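Local coordinates for putative nitroreductase (Thermotoga maritima, PDB 1VKW), which is probably an oxidoreductase of the FMN-dependent nitroreductase group, although its substrate and reaction remain undefined, at residues A[17-22]-A[87-92]; A[133-138]-A[165-170]; A[172-177]-A[211-216]. All coordinates share one frame; numbering follows the deposited sequence.

Contact 1 of 3, residues A[17-22]-A[87-92]. With SO4 (sulfate ion), chain C.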
loop_
_atom_site.group_PDB
_atom_site.type_symbol
_atom_site.label_atom_id
_atom_site.label_comp_id
_atom_site.label_asym_id
_atom_site.label_seq_id
_atom_site.Cartn_x
_atom_site.Cartn_y
_atom_site.Cartn_z
ATOM N N GLU A 17 8.223 -3.323 8.855
ATOM C CA GLU A 17 8.820 -2.031 9.163
ATOM C C GLU A 17 8.339 -0.974 8.166
ATOM O O GLU A 17 8.032 0.143 8.556
ATOM C CB GLU A 17 10.345 -2.166 9.200
ATOM C CG GLU A 17 10.801 -3.106 10.316
ATOM C CD GLU A 17 12.249 -3.549 10.225
ATOM O OE1 GLU A 17 12.825 -3.567 9.116
ATOM O OE2 GLU A 17 12.811 -3.904 11.282
ATOM N N ALA A 18 8.227 -1.334 6.891
ATOM C CA ALA A 18 7.700 -0.410 5.870
ATOM C C ALA A 18 6.268 0.034 6.173
ATOM O O ALA A 18 5.952 1.221 6.097
ATOM C CB ALA A 18 7.761 -1.043 4.498
ATOM N N ILE A 19 5.396 -0.916 6.511
ATOM C CA ILE A 19 4.019 -0.584 6.870
ATOM C C ILE A 19 3.995 0.316 8.109
ATOM O O ILE A 19 3.279 1.320 8.143
ATOM C CB ILE A 19 3.173 -1.862 7.100
ATOM C CG1 ILE A 19 2.957 -2.601 5.772
ATOM C CG2 ILE A 19 1.804 -1.498 7.730
ATOM C CD1 ILE A 19 2.414 -4.047 5.907
ATOM N N GLU A 20 4.783 -0.036 9.120
ATOM C CA GLU A 20 4.803 0.723 10.365
ATOM C C GLU A 20 5.430 2.112 10.183
ATOM O O GLU A 20 5.062 3.049 10.886
ATOM C CB GLU A 20 5.538 -0.047 11.473
ATOM C CG GLU A 20 5.113 0.387 12.870
ATOM C CD GLU A 20 6.072 -0.047 13.967
ATOM O OE1 GLU A 20 6.875 -0.988 13.753
ATOM O OE2 GLU A 20 6.012 0.557 15.058
ATOM N N ASN A 21 6.371 2.250 9.249
ATOM C CA ASN A 21 7.016 3.555 8.995
ATOM C C ASN A 21 6.347 4.390 7.901
ATOM O O ASN A 21 6.794 5.500 7.612
ATOM C CB ASN A 21 8.490 3.370 8.652
ATOM C CG ASN A 21 9.321 2.987 9.853
ATOM O OD1 ASN A 21 9.137 3.521 10.949
ATOM N ND2 ASN A 21 10.255 2.064 9.651
ATOM N N ARG A 22 5.291 3.872 7.293
ATOM C CA ARG A 22 4.573 4.627 6.265
ATOM C C ARG A 22 3.598 5.598 6.915
ATOM O O ARG A 22 2.684 5.172 7.617
ATOM C CB ARG A 22 3.793 3.707 5.327
ATOM C CG ARG A 22 3.126 4.471 4.164
ATOM C CD ARG A 22 1.731 4.034 3.807
ATOM N NE ARG A 22 0.830 3.946 4.960
ATOM C CZ ARG A 22 0.182 4.967 5.524
ATOM N NH1 ARG A 22 0.331 6.209 5.084
ATOM N NH2 ARG A 22 -0.621 4.739 6.560
ATOM N N ILE A 87 3.763 0.231 -4.438
ATOM C CA ILE A 87 4.733 1.281 -4.773
ATOM C C ILE A 87 5.021 2.194 -3.570
ATOM O O ILE A 87 6.188 2.521 -3.296
ATOM C CB ILE A 87 4.241 2.100 -5.992
ATOM C CG1 ILE A 87 4.116 1.187 -7.225
ATOM C CG2 ILE A 87 5.192 3.256 -6.281
ATOM C CD1 ILE A 87 3.285 1.780 -8.356
ATOM N N VAL A 88 3.962 2.588 -2.860
ATOM C CA VAL A 88 4.088 3.395 -1.631
ATOM C C VAL A 88 5.015 2.731 -0.632
ATOM O O VAL A 88 5.927 3.363 -0.091
ATOM C CB VAL A 88 2.707 3.636 -0.962
ATOM C CG1 VAL A 88 2.857 4.147 0.476
ATOM C CG2 VAL A 88 1.894 4.618 -1.773
ATOM N N LEU A 89 4.783 1.449 -0.396
ATOM C CA LEU A 89 5.571 0.700 0.570
ATOM C C LEU A 89 7.016 0.529 0.124
ATOM O O LEU A 89 7.929 0.509 0.947
ATOM C CB LEU A 89 4.919 -0.666 0.831
ATOM C CG LEU A 89 3.610 -0.587 1.618
ATOM C CD1 LEU A 89 2.987 -1.973 1.759
ATOM C CD2 LEU A 89 3.837 0.060 2.999
ATOM N N PHE A 90 7.223 0.409 -1.180
ATOM C CA PHE A 90 8.567 0.386 -1.721
ATOM C C PHE A 90 9.270 1.732 -1.476
ATOM O O PHE A 90 10.433 1.785 -1.039
ATOM C CB PHE A 90 8.530 0.045 -3.209
ATOM C CG PHE A 90 9.856 0.188 -3.882
ATOM C CD1 PHE A 90 10.944 -0.568 -3.458
ATOM C CD2 PHE A 90 10.032 1.090 -4.927
ATOM C CE1 PHE A 90 12.175 -0.440 -4.077
ATOM C CE2 PHE A 90 11.259 1.222 -5.539
ATOM C CZ PHE A 90 12.334 0.459 -5.110
ATOM N N LEU A 91 8.562 2.819 -1.756
ATOM C CA LEU A 91 9.111 4.159 -1.570
ATOM C C LEU A 91 9.413 4.435 -0.095
ATOM O O LEU A 91 10.431 5.055 0.221
ATOM C CB LEU A 91 8.152 5.217 -2.126
ATOM C CG LEU A 91 8.031 5.308 -3.655
ATOM C CD1 LEU A 91 6.910 6.265 -4.045
ATOM C CD2 LEU A 91 9.336 5.745 -4.278
ATOM N N THR A 92 8.527 3.970 0.791
ATOM C CA THR A 92 8.736 4.057 2.236
ATOM C C THR A 92 10.058 3.406 2.632
ATOM O O THR A 92 10.865 4.000 3.357
ATOM C CB THR A 92 7.586 3.358 3.003
ATOM O OG1 THR A 92 6.328 3.974 2.696
ATOM C CG2 THR A 92 7.732 3.555 4.500
HETATM S S SO4 C . -1.840 8.107 7.837
HETATM O O1 SO4 C . -3.043 8.890 8.076
HETATM O O2 SO4 C . -1.763 7.047 8.818
HETATM O O3 SO4 C . -1.895 7.588 6.483
HETATM O O4 SO4 C . -0.657 8.956 7.991
#
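Thr92 CG2 rests against helix 15-21, 3.3 Å from Ala18 O, and the same methyl also touches the backbone of Asn21 and Arg22. The two helices cross almost perpendicularly, at 91° between the short axes, which approach to 8.9 Å. No hydrogen bond runs between the segments, so the contact depends on van der Waals packing.

The apolar part centres on Leu89. Its CD2 methyl reaches Ile19 CG1 at 3.9 Å and lies over the backbone near Ile19 CA, while the small Ala18 CB faces Leu89 O. Farther along, the aliphatic part of Arg22 crosses Val88, with Arg22 CD 3.5 Å from Val88 CG1, and Arg22 CG lies next to Thr92 OG1.

The hydrogen bonds run within helix 74-93 and outward from Arg22. Thr92 OG1, placed beside its own backbone N by chi1 of -60°, donates to Val88 O at 2.9 Å; that carbonyl also takes the Thr92 N-H, and the hydroxyl approaches from above the carbonyl plane. Arg22 turns at chi2 and chi3, and its guanidinium meets a sulfate ion, probably from the crystallisation liquor, at its edge. Arg22 NH1 and NH2 both donate to sulfate O3, NH1 at 3.0 Å. Within the protein, Arg22 NH2 is also hydrogen-bonded to Leu154 O, and NE makes a long, weak ion pair with Glu85. Arg127 and Ser24 also bind the anion, which would be expected to offset part of the clustered positive charge of Arg22, Arg125 and Arg127.

Helix 180-198 packs against Ile19 and Leu89 through His189, whereas Thr98 of strand 97-101 touches Arg22 and Val88, placing this buried helix crossing between helix 180-198 and strand 97-101.

Contact 2 of 3, residues A[133-138]-A[165-170]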
loop_
_atom_site.group_PDB
_atom_site.type_symbol
_atom_site.label_atom_id
_atom_site.label_comp_id
_atom_site.label_asym_id
_atom_site.label_seq_id
_atom_site.Cartn_x
_atom_site.Cartn_y
_atom_site.Cartn_z
ATOM N N PHE A 133 -13.109 -3.459 13.190
ATOM C CA PHE A 133 -12.930 -3.915 11.815
ATOM C C PHE A 133 -13.249 -5.394 11.613
ATOM O O PHE A 133 -13.659 -5.820 10.523
ATOM C CB PHE A 133 -11.494 -3.662 11.388
ATOM C CG PHE A 133 -11.114 -2.216 11.395
ATOM C CD1 PHE A 133 -11.515 -1.388 10.367
ATOM C CD2 PHE A 133 -10.342 -1.688 12.416
ATOM C CE1 PHE A 133 -11.161 -0.058 10.356
ATOM C CE2 PHE A 133 -9.981 -0.351 12.408
ATOM C CZ PHE A 133 -10.389 0.459 11.376
ATOM N N LEU A 134 -13.089 -6.161 12.682
ATOM C CA LEU A 134 -13.014 -7.606 12.619
ATOM C C LEU A 134 -14.372 -8.220 12.913
ATOM O O LEU A 134 -14.989 -7.909 13.928
ATOM C CB LEU A 134 -11.983 -8.060 13.651
ATOM C CG LEU A 134 -11.374 -9.456 13.640
ATOM C CD1 LEU A 134 -10.851 -9.831 12.266
ATOM C CD2 LEU A 134 -10.265 -9.501 14.693
ATOM N N GLU A 135 -14.850 -9.088 12.028
ATOM C CA GLU A 135 -16.101 -9.802 12.271
ATOM C C GLU A 135 -15.909 -10.871 13.354
ATOM O O GLU A 135 -16.816 -11.130 14.145
ATOM C CB GLU A 135 -16.640 -10.394 10.969
ATOM C CG GLU A 135 -16.924 -9.321 9.921
ATOM C CD GLU A 135 -17.497 -9.880 8.630
ATOM O OE1 GLU A 135 -18.383 -10.756 8.704
ATOM O OE2 GLU A 135 -17.068 -9.434 7.541
ATOM N N ASN A 136 -14.707 -11.432 13.421
ATOM C CA ASN A 136 -14.343 -12.440 14.425
ATOM C C ASN A 136 -14.024 -11.838 15.776
ATOM O O ASN A 136 -13.617 -10.686 15.873
ATOM C CB ASN A 136 -13.087 -13.197 13.997
ATOM C CG ASN A 136 -13.149 -13.684 12.574
ATOM O OD1 ASN A 136 -13.084 -12.892 11.634
ATOM N ND2 ASN A 136 -13.253 -14.999 12.404
ATOM N N ASP A 137 -14.167 -12.648 16.818
ATOM C CA ASP A 137 -13.645 -12.296 18.115
ATOM C C ASP A 137 -12.135 -12.401 17.979
ATOM O O ASP A 137 -11.621 -13.346 17.376
ATOM C CB ASP A 137 -14.180 -13.233 19.196
ATOM C CG ASP A 137 -15.647 -12.962 19.539
ATOM O OD1 ASP A 137 -16.159 -11.857 19.229
ATOM O OD2 ASP A 137 -16.366 -13.798 20.132
ATOM N N LEU A 138 -11.427 -11.414 18.515
ATOM C CA LEU A 138 -9.977 -11.327 18.341
ATOM C C LEU A 138 -9.316 -12.627 18.827
ATOM O O LEU A 138 -8.290 -13.050 18.301
ATOM C CB LEU A 138 -9.453 -10.085 19.080
ATOM C CG LEU A 138 -8.048 -9.519 18.831
ATOM C CD1 LEU A 138 -7.607 -9.621 17.391
ATOM C CD2 LEU A 138 -7.990 -8.063 19.302
ATOM N N LYS A 165 -14.154 -4.018 6.326
ATOM C CA LYS A 165 -14.709 -5.036 7.196
ATOM C C LYS A 165 -13.923 -6.299 6.892
ATOM O O LYS A 165 -13.829 -6.691 5.724
ATOM C CB LYS A 165 -16.202 -5.214 6.910
ATOM C CG LYS A 165 -17.007 -5.942 7.973
ATOM C CD LYS A 165 -18.538 -5.814 7.688
ATOM C CE LYS A 165 -19.415 -6.575 8.686
ATOM N NZ LYS A 165 -20.879 -6.600 8.297
ATOM N N ILE A 166 -13.357 -6.919 7.930
ATOM C CA ILE A 166 -12.420 -8.034 7.774
ATOM C C ILE A 166 -12.957 -9.276 8.463
ATOM O O ILE A 166 -13.454 -9.210 9.601
ATOM C CB ILE A 166 -11.030 -7.675 8.377
ATOM C CG1 ILE A 166 -10.503 -6.353 7.803
ATOM C CG2 ILE A 166 -10.015 -8.825 8.191
ATOM C CD1 ILE A 166 -9.204 -5.870 8.495
ATOM N N LYS A 167 -12.838 -10.411 7.778
ATOM C CA LYS A 167 -13.317 -11.676 8.301
ATOM C C LYS A 167 -12.301 -12.759 8.025
ATOM O O LYS A 167 -11.822 -12.899 6.903
ATOM C CB LYS A 167 -14.676 -12.054 7.674
ATOM C CG LYS A 167 -15.272 -13.338 8.223
ATOM C CD LYS A 167 -16.647 -13.634 7.630
ATOM C CE LYS A 167 -16.605 -13.826 6.117
ATOM N NZ LYS A 167 -17.976 -14.134 5.599
ATOM N N TYR A 168 -11.978 -13.515 9.065
ATOM C CA TYR A 168 -11.072 -14.640 8.975
ATOM C C TYR A 168 -11.914 -15.914 9.049
ATOM O O TYR A 168 -12.718 -16.070 9.982
ATOM C CB TYR A 168 -10.078 -14.583 10.140
ATOM C CG TYR A 168 -9.262 -15.836 10.308
ATOM C CD1 TYR A 168 -8.336 -16.218 9.348
ATOM C CD2 TYR A 168 -9.411 -16.636 11.439
ATOM C CE1 TYR A 168 -7.583 -17.377 9.508
ATOM C CE2 TYR A 168 -8.681 -17.781 11.603
ATOM C CZ TYR A 168 -7.766 -18.149 10.639
ATOM O OH TYR A 168 -7.032 -19.286 10.824
ATOM N N THR A 169 -11.731 -16.821 8.093
ATOM C CA THR A 169 -12.530 -18.056 8.050
ATOM C C THR A 169 -11.774 -19.355 8.321
ATOM O O THR A 169 -12.355 -20.432 8.224
ATOM C CB THR A 169 -13.187 -18.188 6.682
ATOM O OG1 THR A 169 -12.171 -18.193 5.664
ATOM C CG2 THR A 169 -14.051 -16.990 6.390
ATOM N N GLY A 170 -10.495 -19.276 8.670
ATOM C CA GLY A 170 -9.677 -20.481 8.775
ATOM C C GLY A 170 -8.672 -20.516 7.642
ATOM O O GLY A 170 -7.479 -20.311 7.871
#
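Phe133 to Asn136 runs beside strand 165-168 in roughly the same direction, 30° apart, and the backbones join at a single bridge between Leu134 and Ile166. Ile166 N donates to Phe133 O at 2.8 Å, and Ile166 O accepts from Glu135 N.

Beyond this bridge the side chain of Asn136 takes over the pairing. Its carboxamide lies against the backbone of Tyr168 and uses both ends: Tyr168 N donates to Asn136 OD1 at 2.9 Å with an almost straight N-H...O angle of 178°, and Asn136 ND2 donates to Tyr168 O at 2.7 Å, in the carbonyl plane and on a lone pair. Two bonds to one residue fix the rotation of the amide group. A chi1 of -48° sets Asn136 CG beside its own backbone N, and the amide is turned to Tyr168.

Strand 165-168 is one of the two edge strands of a four-stranded antiparallel sheet. The 133-138 loop, which joins helix 130-133 to helix 143-153, thus pairs with the edge that faces away from strand 172-176.

Glu135 spreads its extended side chain over the strand, crossing Lys165 at about a right angle. Glu135 OE2 lies 3.5 Å from Lys165 CG, and OE1 is equally close to Lys167 CD. The carboxylate therefore meets the aliphatic parts of both lysines; Glu135 OE1 is 4.6 Å from Lys167 NZ, and Lys165 NZ is farther from the carboxylate, so any attraction would be long-range.

Leu134 CD1 comes within 4.3 Å of Ile166 CG2. Ile166 also packs on Val149 and Ile153 of helix 143-153, while Tyr168 touches Ile145 of the same helix.

Contact 3 of 3, residues A[172-177]-A[211-216]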
loop_
_atom_site.group_PDB
_atom_site.type_symbol
_atom_site.label_atom_id
_atom_site.label_comp_id
_atom_site.label_asym_id
_atom_site.label_seq_id
_atom_site.Cartn_x
_atom_site.Cartn_y
_atom_site.Cartn_z
ATOM N N GLU A 172 -8.859 -18.408 4.896
ATOM C CA GLU A 172 -8.856 -17.141 4.158
ATOM C C GLU A 172 -9.084 -15.950 5.052
ATOM O O GLU A 172 -9.679 -16.071 6.119
ATOM C CB GLU A 172 -9.956 -17.139 3.097
ATOM C CG GLU A 172 -9.986 -18.376 2.234
ATOM C CD GLU A 172 -11.027 -18.314 1.146
ATOM O OE1 GLU A 172 -11.856 -17.375 1.129
ATOM O OE2 GLU A 172 -11.003 -19.215 0.297
ATOM N N LEU A 173 -8.615 -14.803 4.582
ATOM C CA LEU A 173 -8.847 -13.510 5.216
ATOM C C LEU A 173 -9.560 -12.720 4.149
ATOM O O LEU A 173 -9.068 -12.615 3.025
ATOM C CB LEU A 173 -7.527 -12.840 5.614
ATOM C CG LEU A 173 -7.502 -11.661 6.594
ATOM C CD1 LEU A 173 -8.276 -11.915 7.886
ATOM C CD2 LEU A 173 -6.054 -11.361 6.936
ATOM N N CYS A 174 -10.761 -12.262 4.480
ATOM C CA CYS A 174 -11.611 -11.531 3.544
ATOM C C CYS A 174 -11.760 -10.081 3.968
ATOM O O CYS A 174 -12.026 -9.805 5.129
ATOM C CB CYS A 174 -12.981 -12.196 3.458
ATOM S SG CYS A 174 -12.909 -13.900 2.840
ATOM N N ILE A 175 -11.579 -9.172 3.012
ATOM C CA ILE A 175 -11.763 -7.745 3.217
ATOM C C ILE A 175 -12.864 -7.260 2.283
ATOM O O ILE A 175 -12.780 -7.461 1.067
ATOM C CB ILE A 175 -10.465 -6.985 2.899
ATOM C CG1 ILE A 175 -9.321 -7.489 3.783
ATOM C CG2 ILE A 175 -10.665 -5.483 3.076
ATOM C CD1 ILE A 175 -7.967 -6.983 3.348
ATOM N N SER A 176 -13.883 -6.625 2.857
ATOM C CA SER A 176 -14.972 -6.014 2.098
ATOM C C SER A 176 -14.977 -4.506 2.315
ATOM O O SER A 176 -14.723 -4.025 3.432
ATOM C CB SER A 176 -16.320 -6.578 2.542
ATOM O OG SER A 176 -16.305 -7.996 2.602
ATOM N N SER A 177 -15.270 -3.771 1.245
ATOM C CA SER A 177 -15.394 -2.319 1.285
ATOM C C SER A 177 -16.209 -1.802 0.102
ATOM O O SER A 177 -16.163 -2.372 -0.981
ATOM C CB SER A 177 -14.014 -1.672 1.227
ATOM O OG SER A 177 -14.109 -0.272 1.393
ATOM N N THR A 211 -15.988 -7.747 -2.043
ATOM C CA THR A 211 -15.105 -8.483 -1.157
ATOM C C THR A 211 -14.004 -9.128 -1.966
ATOM O O THR A 211 -14.250 -9.638 -3.058
ATOM C CB THR A 211 -15.885 -9.571 -0.400
ATOM O OG1 THR A 211 -16.913 -8.958 0.375
ATOM C CG2 THR A 211 -15.001 -10.290 0.662
ATOM N N TYR A 212 -12.800 -9.104 -1.414
ATOM C CA TYR A 212 -11.678 -9.859 -1.956
ATOM C C TYR A 212 -11.141 -10.702 -0.822
ATOM O O TYR A 212 -10.956 -10.200 0.284
ATOM C CB TYR A 212 -10.602 -8.927 -2.501
ATOM C CG TYR A 212 -10.873 -8.475 -3.914
ATOM C CD1 TYR A 212 -11.782 -7.458 -4.176
ATOM C CD2 TYR A 212 -10.238 -9.080 -4.992
ATOM C CE1 TYR A 212 -12.049 -7.046 -5.473
ATOM C CE2 TYR A 212 -10.489 -8.668 -6.294
ATOM C CZ TYR A 212 -11.392 -7.648 -6.529
ATOM O OH TYR A 212 -11.660 -7.243 -7.824
ATOM N N CYS A 213 -10.940 -11.988 -1.095
ATOM C CA CYS A 213 -10.413 -12.913 -0.111
ATOM C C CYS A 213 -9.020 -13.338 -0.499
ATOM O O CYS A 213 -8.698 -13.499 -1.681
ATOM C CB CYS A 213 -11.307 -14.149 0.036
ATOM S SG CYS A 213 -12.922 -13.802 0.784
ATOM N N LEU A 214 -8.203 -13.512 0.526
ATOM C CA LEU A 214 -6.850 -13.969 0.383
ATOM C C LEU A 214 -6.792 -15.398 0.887
ATOM O O LEU A 214 -7.081 -15.650 2.054
ATOM C CB LEU A 214 -5.948 -13.092 1.245
ATOM C CG LEU A 214 -4.507 -12.904 0.826
ATOM C CD1 LEU A 214 -4.452 -12.176 -0.509
ATOM C CD2 LEU A 214 -3.787 -12.110 1.920
ATOM N N ILE A 215 -6.447 -16.335 0.012
ATOM C CA ILE A 215 -6.145 -17.682 0.471
ATOM C C ILE A 215 -4.702 -17.620 1.001
ATOM O O ILE A 215 -3.755 -17.462 0.238
ATOM C CB ILE A 215 -6.321 -18.730 -0.638
ATOM C CG1 ILE A 215 -7.757 -18.693 -1.181
ATOM C CG2 ILE A 215 -6.050 -20.117 -0.097
ATOM C CD1 ILE A 215 -7.946 -19.488 -2.458
ATOM N N LEU A 216 -4.566 -17.746 2.314
ATOM C CA LEU A 216 -3.346 -17.363 3.022
ATOM C C LEU A 216 -2.170 -18.292 2.814
ATOM O O LEU A 216 -1.057 -17.833 2.585
ATOM C CB LEU A 216 -3.634 -17.258 4.523
ATOM C CG LEU A 216 -4.589 -16.108 4.863
ATOM C CD1 LEU A 216 -5.169 -16.293 6.255
ATOM C CD2 LEU A 216 -3.893 -14.776 4.732
#
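Thr211 opens the antiparallel pairing opposite Ser176, where Thr211 OG1 and Ser176 OG share a hydrogen bond at a short 2.5 Å. Both hydroxyls lie beside their own backbone nitrogens. Tyr212 forms a hydrogen-bonded pair with Ile175: Tyr212 N to Ile175 O and Ile175 N to Tyr212 O are each 3.0 Å. Its ring leads away from strand 172-176, and its OH bonds to Asp75.

Cys213 returns to the face carrying Thr211 and sits in a non-hydrogen-bonded pair with Cys174. The CA atoms are 4.1 Å apart, and the sulfurs are joined in a cross-strand disulfide with SG-SG 2.1 Å and chi3 of 106°. Glu172 OE1 comes to 3.5 Å from Cys213 CB. Leu214 makes the next hydrogen-bonded pair, its N donating to Leu173 O at 2.8 Å and its O accepting from Leu173 N. The side chains of Ile215 and Glu172 run alongside each other in the same direction, and Ile215 CG1 approaches OE2 of that glutamate, which is also salt-bridged to Arg207. Leu216 closes the run by setting CD2 against Leu173 CB at 4.2 Å.

Strands 172-176 and 211-215 are the two inner strands of their four-stranded sheet, with helices 143-153 and 180-198 over the Leu173 and Leu214 face. The disulfide thus adds a covalent tie to neighbouring strands already paired by backbone hydrogen bonds.

Overall arrangement
Contacts 2 and 3 belong to one sheet, with strands 165-168 and 172-176 as neighbours in it; their centres lie 10 Å apart and Lys167 O probably accepts a hydrogen bond from Cys174 N. Contact 2 pairs a loop with the sheet edge, partly buried, and relies on backbone and amide bonds, with Glu135 and two lysines alongside. Contact 3, deeper in the sheet, adds a covalent link to regular strand pairing. Contact 1 stands apart, about 11 Å from contact 3 and 12 Å from contact 2 between nearest atoms. Nearest the chain centre, it joins two helices by packing alone. Helix 180-198 touches both contact 1 and contact 3.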